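Local coordinates for protein L-threonine 3-dehydrogenase (Clostridioides difficile, PDB 7OL1) that probably oxidises L-threonine at its C3 hydroxyl, as a member of the NAD(P)-dependent epimerase/dehydratase family, at residues Pro199-Ile211 / Tyr221-Met233. Residues are numbered along the deposited sequence; the frame is centred on the assembly and turned at random.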
ATOM      1  N   PRO A 199       2.002 -19.076  24.506  1.00 95.74           N
ATOM      2  CA  PRO A 199       2.661 -20.318  24.112  1.00 98.36           C
ATOM      3  C   PRO A 199       3.020 -20.345  22.631  1.00 94.91           C
ATOM      4  O   PRO A 199       2.274 -19.798  21.822  1.00 79.51           O
ATOM      5  CB  PRO A 199       1.627 -21.413  24.442  1.00 98.51           C
ATOM      6  CG  PRO A 199       0.285 -20.708  24.390  1.00 97.17           C
ATOM      7  CD  PRO A 199       0.568 -19.270  24.781  1.00 99.99           C
ATOM      8  N   PRO A 200       4.155 -21.000  22.273  1.00 97.89           N
ATOM      9  CA  PRO A 200       4.562 -21.230  20.886  1.00 94.42           C
ATOM     10  C   PRO A 200       3.410 -21.632  19.964  1.00 97.51           C
ATOM     11  O   PRO A 200       2.831 -22.647  20.238  1.00 99.82           O
ATOM     12  CB  PRO A 200       5.500 -22.442  20.994  1.00 98.95           C
ATOM     13  CG  PRO A 200       6.137 -22.306  22.365  1.00107.27           C
ATOM     14  CD  PRO A 200       5.122 -21.578  23.223  1.00106.73           C
ATOM     15  N   GLY A 201       3.138 -20.843  18.917  1.00104.96           N
ATOM     16  CA  GLY A 201       1.975 -21.006  18.021  1.00109.48           C
ATOM     17  C   GLY A 201       2.377 -21.425  16.616  1.00120.25           C
ATOM     18  O   GLY A 201       1.647 -21.051  15.670  1.00123.69           O
ATOM     19  N   GLY A 202       3.482 -22.175  16.483  1.00120.45           N
ATOM     20  CA  GLY A 202       4.067 -22.604  15.194  1.00124.08           C
ATOM     21  C   GLY A 202       3.962 -21.540  14.101  1.00138.88           C
ATOM     22  O   GLY A 202       3.774 -21.934  12.938  1.00142.40           O
ATOM     23  N   GLY A 203       4.073 -20.245  14.448  1.00141.21           N
ATOM     24  CA  GLY A 203       4.222 -19.120  13.498  1.00121.91           C
ATOM     25  C   GLY A 203       5.652 -19.036  12.975  1.00119.05           C
ATOM     26  O   GLY A 203       6.505 -19.848  13.404  1.00115.18           O
ATOM     27  N   THR A 204       5.942 -18.081  12.095  1.00115.49           N
ATOM     28  CA  THR A 204       7.221 -18.026  11.332  1.00110.69           C
ATOM     29  C   THR A 204       8.431 -17.958  12.288  1.00102.05           C
ATOM     30  O   THR A 204       9.358 -18.782  12.157  1.00 92.08           O
ATOM     31  CB  THR A 204       7.182 -16.862  10.331  1.00114.94           C
ATOM     32  OG1 THR A 204       5.828 -16.399  10.119  1.00 94.83           O
ATOM     33  CG2 THR A 204       7.882 -17.262   9.047  1.00100.40           C
ATOM     34  N   THR A 205       8.407 -17.014  13.233  1.00102.65           N
ATOM     35  CA  THR A 205       9.529 -16.637  14.142  1.00 91.50           C
ATOM     36  C   THR A 205       9.441 -17.363  15.487  1.00 83.75           C
ATOM     37  O   THR A 205      10.265 -17.041  16.352  1.00 72.76           O
ATOM     38  CB  THR A 205       9.495 -15.142  14.502  1.00 93.55           C
ATOM     39  OG1 THR A 205       8.270 -14.859  15.177  1.00 80.17           O
ATOM     40  CG2 THR A 205       9.589 -14.204  13.320  1.00102.39           C
ATOM     41  N   ASP A 206       8.469 -18.264  15.676  1.00 93.65           N
ATOM     42  CA  ASP A 206       8.119 -18.861  17.001  1.00 94.51           C
ATOM     43  C   ASP A 206       9.150 -19.938  17.393  1.00 84.25           C
ATOM     44  O   ASP A 206       9.146 -20.370  18.554  1.00 77.64           O
ATOM     45  CB  ASP A 206       6.674 -19.391  17.027  1.00100.84           C
ATOM     46  CG  ASP A 206       5.603 -18.354  17.376  1.00 98.00           C
ATOM     47  OD1 ASP A 206       5.936 -17.164  17.454  1.00 86.13           O
ATOM     48  OD2 ASP A 206       4.432 -18.747  17.565  1.00110.18           O
ATOM     49  N   TYR A 207      10.043 -20.325  16.485  1.00 87.58           N
ATOM     50  CA  TYR A 207      11.201 -21.193  16.807  1.00 88.92           C
ATOM     51  C   TYR A 207      11.928 -20.653  18.044  1.00 80.22           C
ATOM     52  O   TYR A 207      12.354 -21.458  18.870  1.00 90.22           O
ATOM     53  CB  TYR A 207      12.150 -21.326  15.616  1.00 94.63           C
ATOM     54  CG  TYR A 207      13.393 -20.473  15.661  1.00 95.25           C
ATOM     55  CD1 TYR A 207      14.495 -20.830  16.421  1.00 93.30           C
ATOM     56  CD2 TYR A 207      13.488 -19.330  14.892  1.00102.55           C
ATOM     57  CE1 TYR A 207      15.648 -20.060  16.437  1.00 95.61           C
ATOM     58  CE2 TYR A 207      14.633 -18.549  14.893  1.00109.41           C
ATOM     59  CZ  TYR A 207      15.723 -18.906  15.668  1.00106.10           C
ATOM     60  OH  TYR A 207      16.837 -18.099  15.644  1.00 95.68           O
ATOM     61  N   ALA A 208      12.088 -19.343  18.187  1.00 75.32           N
ATOM     62  CA  ALA A 208      12.901 -18.785  19.294  1.00 84.34           C
ATOM     63  C   ALA A 208      12.135 -18.827  20.617  1.00 76.65           C
ATOM     64  O   ALA A 208      12.779 -18.556  21.627  1.00 84.95           O
ATOM     65  CB  ALA A 208      13.379 -17.392  18.988  1.00 86.88           C
ATOM     66  N   VAL A 209      10.833 -19.130  20.620  1.00 79.78           N
ATOM     67  CA  VAL A 209      10.055 -19.337  21.879  1.00 85.08           C
ATOM     68  C   VAL A 209      10.092 -20.826  22.239  1.00 89.83           C
ATOM     69  O   VAL A 209      10.644 -21.138  23.313  1.00 84.40           O
ATOM     70  CB  VAL A 209       8.614 -18.812  21.782  1.00 91.59           C
ATOM     71  CG1 VAL A 209       7.886 -18.959  23.110  1.00 96.39           C
ATOM     72  CG2 VAL A 209       8.585 -17.359  21.329  1.00101.15           C
ATOM     73  N   ASP A 210       9.593 -21.698  21.351  1.00 89.69           N
ATOM     74  CA  ASP A 210       9.525 -23.178  21.535  1.00 94.28           C
ATOM     75  C   ASP A 210      10.888 -23.747  21.969  1.00 89.79           C
ATOM     76  O   ASP A 210      10.887 -24.720  22.731  1.00101.38           O
ATOM     77  CB  ASP A 210       9.011 -23.885  20.272  1.00102.58           C
ATOM     78  CG  ASP A 210       8.241 -25.182  20.512  1.00104.30           C
ATOM     79  OD1 ASP A 210       7.940 -25.501  21.696  1.00 99.85           O
ATOM     80  OD2 ASP A 210       7.933 -25.863  19.506  1.00 97.42           O
ATOM     81  N   ILE A 211      12.006 -23.180  21.518  1.00 90.61           N
ATOM     82  CA  ILE A 211      13.375 -23.660  21.879  1.00 97.03           C
ATOM     83  C   ILE A 211      13.517 -23.695  23.404  1.00 95.63           C
ATOM     84  O   ILE A 211      14.134 -24.644  23.908  1.00107.75           O
ATOM     85  CB  ILE A 211      14.484 -22.799  21.233  1.00103.52           C
ATOM     86  CG1 ILE A 211      15.841 -23.507  21.282  1.00 93.89           C
ATOM     87  CG2 ILE A 211      14.551 -21.412  21.868  1.00106.89           C
ATOM     88  CD1 ILE A 211      16.936 -22.790  20.534  1.00 92.12           C
ATOM     89  N   TYR A 221      16.108 -29.691  21.106  1.00154.37           N
ATOM     90  CA  TYR A 221      15.175 -28.978  20.184  1.00144.87           C
ATOM     91  C   TYR A 221      15.415 -29.384  18.725  1.00133.52           C
ATOM     92  O   TYR A 221      16.591 -29.404  18.292  1.00127.31           O
ATOM     93  CB  TYR A 221      15.279 -27.449  20.279  1.00140.81           C
ATOM     94  CG  TYR A 221      14.216 -26.716  19.491  1.00135.78           C
ATOM     95  CD1 TYR A 221      12.902 -27.170  19.481  1.00143.62           C
ATOM     96  CD2 TYR A 221      14.502 -25.580  18.749  1.00123.04           C
ATOM     97  CE1 TYR A 221      11.908 -26.525  18.765  1.00140.68           C
ATOM     98  CE2 TYR A 221      13.516 -24.922  18.024  1.00127.68           C
ATOM     99  CZ  TYR A 221      12.213 -25.395  18.032  1.00131.70           C
ATOM    100  OH  TYR A 221      11.210 -24.783  17.331  1.00115.46           O
ATOM    101  N   LYS A 222      14.314 -29.648  18.004  1.00128.45           N
ATOM    102  CA  LYS A 222      14.240 -29.857  16.531  1.00130.05           C
ATOM    103  C   LYS A 222      13.797 -28.548  15.854  1.00131.56           C
ATOM    104  O   LYS A 222      12.578 -28.278  15.867  1.00120.50           O
ATOM    105  CB  LYS A 222      13.251 -30.993  16.242  1.00132.50           C
ATOM    106  CG  LYS A 222      13.171 -31.468  14.795  1.00139.09           C
ATOM    107  CD  LYS A 222      12.246 -32.672  14.599  1.00144.23           C
ATOM    108  CE  LYS A 222      12.893 -34.007  14.918  1.00141.91           C
ATOM    109  NZ  LYS A 222      13.859 -34.419  13.874  1.00138.91           N
ATOM    110  N   SER A 223      14.744 -27.770  15.297  1.00136.23           N
ATOM    111  CA  SER A 223      14.507 -26.477  14.584  1.00132.38           C
ATOM    112  C   SER A 223      13.790 -26.747  13.260  1.00116.82           C
ATOM    113  O   SER A 223      14.214 -27.660  12.545  1.00119.34           O
ATOM    114  CB  SER A 223      15.787 -25.697  14.318  1.00129.62           C
ATOM    115  OG  SER A 223      16.639 -25.667  15.458  1.00142.62           O
ATOM    116  N   TYR A 224      12.751 -25.973  12.950  1.00116.17           N
ATOM    117  CA  TYR A 224      12.052 -25.997  11.637  1.00128.07           C
ATOM    118  C   TYR A 224      12.740 -24.965  10.728  1.00135.93           C
ATOM    119  O   TYR A 224      12.368 -24.844   9.533  1.00153.14           O
ATOM    120  CB  TYR A 224      10.524 -25.865  11.808  1.00123.35           C
ATOM    121  CG  TYR A 224       9.986 -24.663  12.553  1.00121.30           C
ATOM    122  CD1 TYR A 224       9.811 -24.672  13.931  1.00124.15           C
ATOM    123  CD2 TYR A 224       9.597 -23.520  11.872  1.00129.84           C
ATOM    124  CE1 TYR A 224       9.309 -23.568  14.611  1.00126.35           C
ATOM    125  CE2 TYR A 224       9.091 -22.411  12.536  1.00133.93           C
ATOM    126  CZ  TYR A 224       8.943 -22.430  13.911  1.00124.73           C
ATOM    127  OH  TYR A 224       8.442 -21.324  14.537  1.00112.97           O
ATOM    128  N   ILE A 225      13.774 -24.298  11.261  1.00129.81           N
ATOM    129  CA  ILE A 225      14.497 -23.179  10.592  1.00126.89           C
ATOM    130  C   ILE A 225      15.991 -23.519  10.519  1.00118.53           C
ATOM    131  O   ILE A 225      16.572 -23.914  11.561  1.00100.60           O
ATOM    132  CB  ILE A 225      14.186 -21.856  11.319  1.00128.85           C
ATOM    133  CG1 ILE A 225      12.956 -21.182  10.700  1.00134.01           C
ATOM    134  CG2 ILE A 225      15.389 -20.927  11.347  1.00126.98           C
ATOM    135  CD1 ILE A 225      12.217 -20.246  11.634  1.00145.59           C
ATOM    136  N   ALA A 226      16.557 -23.371   9.313  1.00114.18           N
ATOM    137  CA  ALA A 226      17.917 -23.801   8.914  1.00111.55           C
ATOM    138  C   ALA A 226      18.950 -23.053   9.752  1.00109.60           C
ATOM    139  O   ALA A 226      18.677 -21.897  10.104  1.00116.92           O
ATOM    140  CB  ALA A 226      18.127 -23.543   7.442  1.00111.01           C
ATOM    141  N   GLU A 227      20.087 -23.689  10.039  1.00120.23           N
ATOM    142  CA  GLU A 227      21.162 -23.108  10.891  1.00131.87           C
ATOM    143  C   GLU A 227      21.782 -21.940  10.123  1.00126.68           C
ATOM    144  O   GLU A 227      21.652 -21.929   8.882  1.00126.41           O
ATOM    145  CB  GLU A 227      22.157 -24.190  11.336  1.00145.89           C
ATOM    146  CG  GLU A 227      23.363 -24.415  10.438  1.00140.17           C
ATOM    147  CD  GLU A 227      24.223 -25.585  10.899  1.00137.63           C
ATOM    148  OE1 GLU A 227      24.609 -25.601  12.084  1.00129.91           O
ATOM    149  OE2 GLU A 227      24.482 -26.494  10.088  1.00116.81           O
ATOM    150  N   GLY A 228      22.337 -20.954  10.835  1.00118.21           N
ATOM    151  CA  GLY A 228      22.889 -19.725  10.226  1.00123.67           C
ATOM    152  C   GLY A 228      21.855 -18.764   9.610  1.00118.57           C
ATOM    153  O   GLY A 228      22.291 -17.693   9.115  1.00 91.20           O
ATOM    154  N   THR A 229      20.546 -19.064   9.635  1.00109.55           N
ATOM    155  CA  THR A 229      19.477 -18.125   9.187  1.00 99.64           C
ATOM    156  C   THR A 229      19.285 -17.021  10.242  1.00 93.68           C
ATOM    157  O   THR A 229      18.873 -17.336  11.365  1.00101.54           O
ATOM    158  CB  THR A 229      18.165 -18.853   8.873  1.00 99.16           C
ATOM    159  OG1 THR A 229      18.405 -19.819   7.848  1.00107.47           O
ATOM    160  CG2 THR A 229      17.088 -17.898   8.407  1.00 95.73           C
ATOM    161  N   LYS A 230      19.576 -15.766   9.892  1.00 82.96           N
ATOM    162  CA  LYS A 230      19.569 -14.624  10.843  1.00 88.10           C
ATOM    163  C   LYS A 230      18.270 -13.829  10.654  1.00 94.75           C
ATOM    164  O   LYS A 230      17.785 -13.729   9.482  1.00 81.91           O
ATOM    165  CB  LYS A 230      20.841 -13.783  10.671  1.00 99.06           C
ATOM    166  CG  LYS A 230      22.013 -14.217  11.552  1.00112.97           C
ATOM    167  CD  LYS A 230      23.264 -13.351  11.427  1.00120.85           C
ATOM    168  CE  LYS A 230      23.929 -13.046  12.758  1.00114.98           C
ATOM    169  NZ  LYS A 230      24.058 -11.582  12.954  1.00115.51           N
ATOM    170  N   MET A 231      17.723 -13.311  11.768  1.00 89.88           N
ATOM    171  CA  MET A 231      16.412 -12.600  11.841  1.00 88.87           C
ATOM    172  C   MET A 231      16.437 -11.541  12.951  1.00 80.67           C
ATOM    173  O   MET A 231      17.086 -11.771  13.979  1.00 64.96           O
ATOM    174  CB  MET A 231      15.281 -13.591  12.137  1.00 95.41           C
ATOM    175  CG  MET A 231      14.477 -13.959  10.901  1.00106.72           C
ATOM    176  SD  MET A 231      13.349 -15.359  11.134  1.00110.48           S
ATOM    177  CE  MET A 231      14.397 -16.496  12.040  1.00 98.50           C
ATOM    178  N   ASP A 232      15.713 -10.433  12.806  1.00 76.33           N
ATOM    179  CA  ASP A 232      15.532  -9.555  13.988  1.00 71.59           C
ATOM    180  C   ASP A 232      14.567 -10.223  14.973  1.00 68.96           C
ATOM    181  O   ASP A 232      13.584 -10.874  14.524  1.00 70.60           O
ATOM    182  CB  ASP A 232      14.990  -8.179  13.660  1.00 72.69           C
ATOM    183  CG  ASP A 232      15.960  -7.337  12.878  1.00 77.72           C
ATOM    184  OD1 ASP A 232      16.014  -7.537  11.629  1.00 88.86           O
ATOM    185  OD2 ASP A 232      16.619  -6.486  13.518  1.00 67.25           O
ATOM    186  N   MET A 233      14.844 -10.009  16.257  1.00 58.72           N
ATOM    187  CA  MET A 233      14.031 -10.436  17.402  1.00 60.59           C
ATOM    188  C   MET A 233      14.060  -9.336  18.458  1.00 66.58           C
ATOM    189  O   MET A 233      14.969  -8.469  18.419  1.00 60.49           O
ATOM    190  CB  MET A 233      14.572 -11.710  18.034  1.00 60.88           C
ATOM    191  CG  MET A 233      14.624 -12.851  17.087  1.00 64.68           C
ATOM    192  SD  MET A 233      13.046 -13.587  16.888  1.00 73.69           S
ATOM    193  CE  MET A 233      13.501 -14.947  15.814  1.00 81.03           C
TER
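Tyr207, in helix 207-211, sets its ring among Ile225, Met231 and Met233, where the flexible methionine chains can mould themselves to a flat aromatic. The methyl of Met231 meets the ring at its edge, 3.5 Å from CE to Tyr207 CE2, the thioether chain bent at chi3 (-44°). Met233 CE reaches the same ring carbon and also Ala208 CB, while Ile225 CD1 lies 3.6 Å from Tyr207 CD2.

One helical turn on, the backbone of Ile211 lies over a face of Tyr221, a CH-pi contact with CA 3.9 Å from the ring centroid, and Ile211 CG1 packs on Tyr221 CD2. Toward the polar edge, Tyr224 is long enough to pack its ring on Tyr207 CB while OH donates to Gly203 O at 2.7 Å, almost in line with the carbonyl (172°). Asp206 OD2 accepts from Gly201 N (2.8 Å), tying the glycine run to the residue that closes the Gly203-Asp206 turn.

Helix 207-211 and strand 221-223 run nearly antiparallel (170°). Strand 220-223 pairs in parallel with 284-287, probably in the smaller lobe of an extended short-chain dehydrogenase/reductase fold, whereas 232-235 joins the Rossmann-type sheet beside 184-194. Helices 269-277 and 291-299 pack against Tyr207 and Tyr224, respectively.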